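Local coordinates for protein fiber (Murine adenovirus 2, PDB 5NBH) that forms the trimeric fibre whose distal head domain binds N-acetylglucosamine and probably attaches the virus to its host cell, at residues Q179-I184 with S195-Y200. Residues are numbered along the deposited sequence; the frame is centred on the assembly and turned at random.
Sequences QGFMPI and STYCSY
Gly180 and Tyr200 pair in an antiparallel beta hairpin, strands 179-188 and 191-205, at the edge of the GHID sheet, one of two sheets in the beta-sandwich head of the trimeric fibre. Six backbone hydrogen bonds join the strands in pairs at Gly180–Tyr200, Met182–Cys198 and Ile184–Thr196. Pro183 suits the non-hydrogen-bonded site opposite Tyr197, where no amide hydrogen is needed across the hairpin.

Side chains alternate between the two faces of the sheet. Met182, Ile184, Cys198 and Tyr200 pack against strand 223-231 of the other sheet, Met182 and Tyr200 also touching Gln225 of a neighbouring subunit; Ile184 CD1 meets Cys198 CB at 3.9 Å. On the opposite face, Phe181 and Tyr197 point the same way toward this subunit, where the Tyr197 ring stacks on that of its Phe192. Tyr197 CD1 reaches the edge of the Phe181 ring, the planes inclined at 57°. Small Ser199 lets that ring lie flat over its CB, a CH-pi contact 3.5 Å from CB to the Phe181 centroid.

Tyr200 CG sits between its backbone N and carbonyl carbon (chi1 59°), folding the ring across to Gly180. Lacking a side chain, Gly180 leaves room for it: Gly180 CA lies 4.0 Å from the Tyr200 centroid. One water bridges Tyr200 OH to Phe181 O; another, on Gln179 O, lies 2.7 Å from Tyr200 OH.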
loop_
_atom_site.group_PDB
_atom_site.type_symbol
_atom_site.label_atom_id
_atom_site.label_comp_id
_atom_site.label_asym_id
_atom_site.label_seq_id
_atom_site.Cartn_x
_atom_site.Cartn_y
_atom_site.Cartn_z
ATOM N N GLN A 179 12.781 9.154 -11.409
ATOM C CA GLN A 179 13.636 7.984 -11.446
ATOM C C GLN A 179 14.378 7.788 -10.153
ATOM O O GLN A 179 14.396 8.681 -9.258
ATOM C CB GLN A 179 14.661 8.128 -12.568
ATOM C CG GLN A 179 15.607 9.288 -12.393
ATOM C CD GLN A 179 16.568 9.408 -13.575
ATOM O OE1 GLN A 179 16.908 8.400 -14.209
ATOM N NE2 GLN A 179 17.043 10.608 -13.838
ATOM N N GLY A 180 14.977 6.615 -10.050
ATOM C CA GLY A 180 15.769 6.298 -8.883
ATOM C C GLY A 180 16.160 4.838 -8.910
ATOM O O GLY A 180 16.027 4.183 -9.959
ATOM N N PHE A 181 16.720 4.387 -7.789
ATOM C CA PHE A 181 17.221 3.036 -7.640
ATOM C C PHE A 181 16.688 2.425 -6.361
ATOM O O PHE A 181 16.539 3.119 -5.360
ATOM C CB PHE A 181 18.744 2.992 -7.548
ATOM C CG PHE A 181 19.472 3.109 -8.879
ATOM C CD1 PHE A 181 19.422 4.290 -9.612
ATOM C CD2 PHE A 181 20.237 2.077 -9.337
ATOM C CE1 PHE A 181 20.116 4.419 -10.808
ATOM C CE2 PHE A 181 20.958 2.181 -10.541
ATOM C CZ PHE A 181 20.893 3.366 -11.261
ATOM N N MET A 182 16.507 1.112 -6.376
ATOM C CA MET A 182 16.114 0.382 -5.196
ATOM C C MET A 182 17.113 -0.774 -4.994
ATOM O O MET A 182 17.629 -1.329 -5.965
ATOM C CB MET A 182 14.700 -0.202 -5.341
ATOM C CG MET A 182 13.560 0.809 -5.343
ATOM S SD MET A 182 13.552 1.864 -3.848
ATOM C CE MET A 182 11.894 2.530 -3.797
ATOM N N PRO A 183 17.351 -1.142 -3.729
ATOM C CA PRO A 183 18.116 -2.351 -3.449
ATOM C C PRO A 183 17.267 -3.553 -3.776
ATOM O O PRO A 183 16.043 -3.530 -3.523
ATOM C CB PRO A 183 18.399 -2.248 -1.965
ATOM C CG PRO A 183 17.277 -1.446 -1.406
ATOM C CD PRO A 183 16.868 -0.492 -2.491
ATOM N N ILE A 184 17.895 -4.610 -4.272
ATOM C CA ILE A 184 17.218 -5.856 -4.600
ATOM C C ILE A 184 18.147 -6.987 -4.238
ATOM O O ILE A 184 19.356 -6.790 -4.133
ATOM C CB ILE A 184 16.799 -6.006 -6.082
ATOM C CG1 ILE A 184 17.971 -5.777 -7.057
ATOM C CG2 ILE A 184 15.701 -5.034 -6.414
ATOM C CD1 ILE A 184 17.771 -6.385 -8.426
ATOM N N SER A 195 23.294 -9.467 -3.443
ATOM C CA SER A 195 22.693 -8.174 -3.084
ATOM C C SER A 195 23.154 -7.161 -4.115
ATOM O O SER A 195 24.361 -6.959 -4.329
ATOM C CB SER A 195 23.101 -7.693 -1.705
ATOM O OG SER A 195 22.833 -8.694 -0.756
ATOM N N THR A 196 22.189 -6.528 -4.772
ATOM C CA THR A 196 22.478 -5.616 -5.859
ATOM C C THR A 196 21.375 -4.539 -5.909
ATOM O O THR A 196 20.785 -4.171 -4.857
ATOM C CB THR A 196 22.737 -6.391 -7.180
ATOM O OG1 THR A 196 23.090 -5.453 -8.209
ATOM C CG2 THR A 196 21.548 -7.241 -7.608
ATOM N N TYR A 197 21.141 -3.978 -7.069
ATOM C CA TYR A 197 20.214 -2.851 -7.223
ATOM C C TYR A 197 19.541 -2.880 -8.584
ATOM O O TYR A 197 19.981 -3.579 -9.517
ATOM C CB TYR A 197 20.949 -1.527 -7.024
ATOM C CG TYR A 197 22.226 -1.429 -7.845
ATOM C CD1 TYR A 197 22.187 -1.070 -9.169
ATOM C CD2 TYR A 197 23.468 -1.708 -7.273
ATOM C CE1 TYR A 197 23.344 -0.992 -9.929
ATOM C CE2 TYR A 197 24.635 -1.617 -8.027
ATOM C CZ TYR A 197 24.562 -1.266 -9.353
ATOM O OH TYR A 197 25.719 -1.155 -10.134
ATOM N N CYS A 198 18.424 -2.152 -8.655
ATOM C CA CYS A 198 17.669 -2.017 -9.860
ATOM C C CYS A 198 17.230 -0.562 -9.975
ATOM O O CYS A 198 16.746 0.029 -8.995
ATOM C CB CYS A 198 16.457 -2.937 -9.828
ATOM S SG CYS A 198 15.496 -2.999 -11.372
ATOM N N SER A 199 17.417 0.027 -11.142
ATOM C CA SER A 199 16.892 1.373 -11.379
ATOM C C SER A 199 15.451 1.330 -11.908
ATOM O O SER A 199 15.017 0.338 -12.501
ATOM C CB SER A 199 17.766 2.135 -12.341
ATOM O OG SER A 199 17.742 1.562 -13.584
ATOM N N TYR A 200 14.746 2.423 -11.711
ATOM C CA TYR A 200 13.473 2.635 -12.385
ATOM C C TYR A 200 13.493 4.036 -12.978
ATOM O O TYR A 200 14.093 4.953 -12.428
ATOM C CB TYR A 200 12.281 2.405 -11.435
ATOM C CG TYR A 200 12.329 3.330 -10.246
ATOM C CD1 TYR A 200 13.022 2.961 -9.108
ATOM C CD2 TYR A 200 11.725 4.594 -10.279
ATOM C CE1 TYR A 200 13.107 3.802 -8.001
ATOM C CE2 TYR A 200 11.823 5.465 -9.168
ATOM C CZ TYR A 200 12.513 5.048 -8.036
ATOM O OH TYR A 200 12.664 5.881 -6.925
HETATM O O HOH W 1 12.218 8.452 -7.404
HETATM O O HOH W 2 15.170 5.723 -5.297
#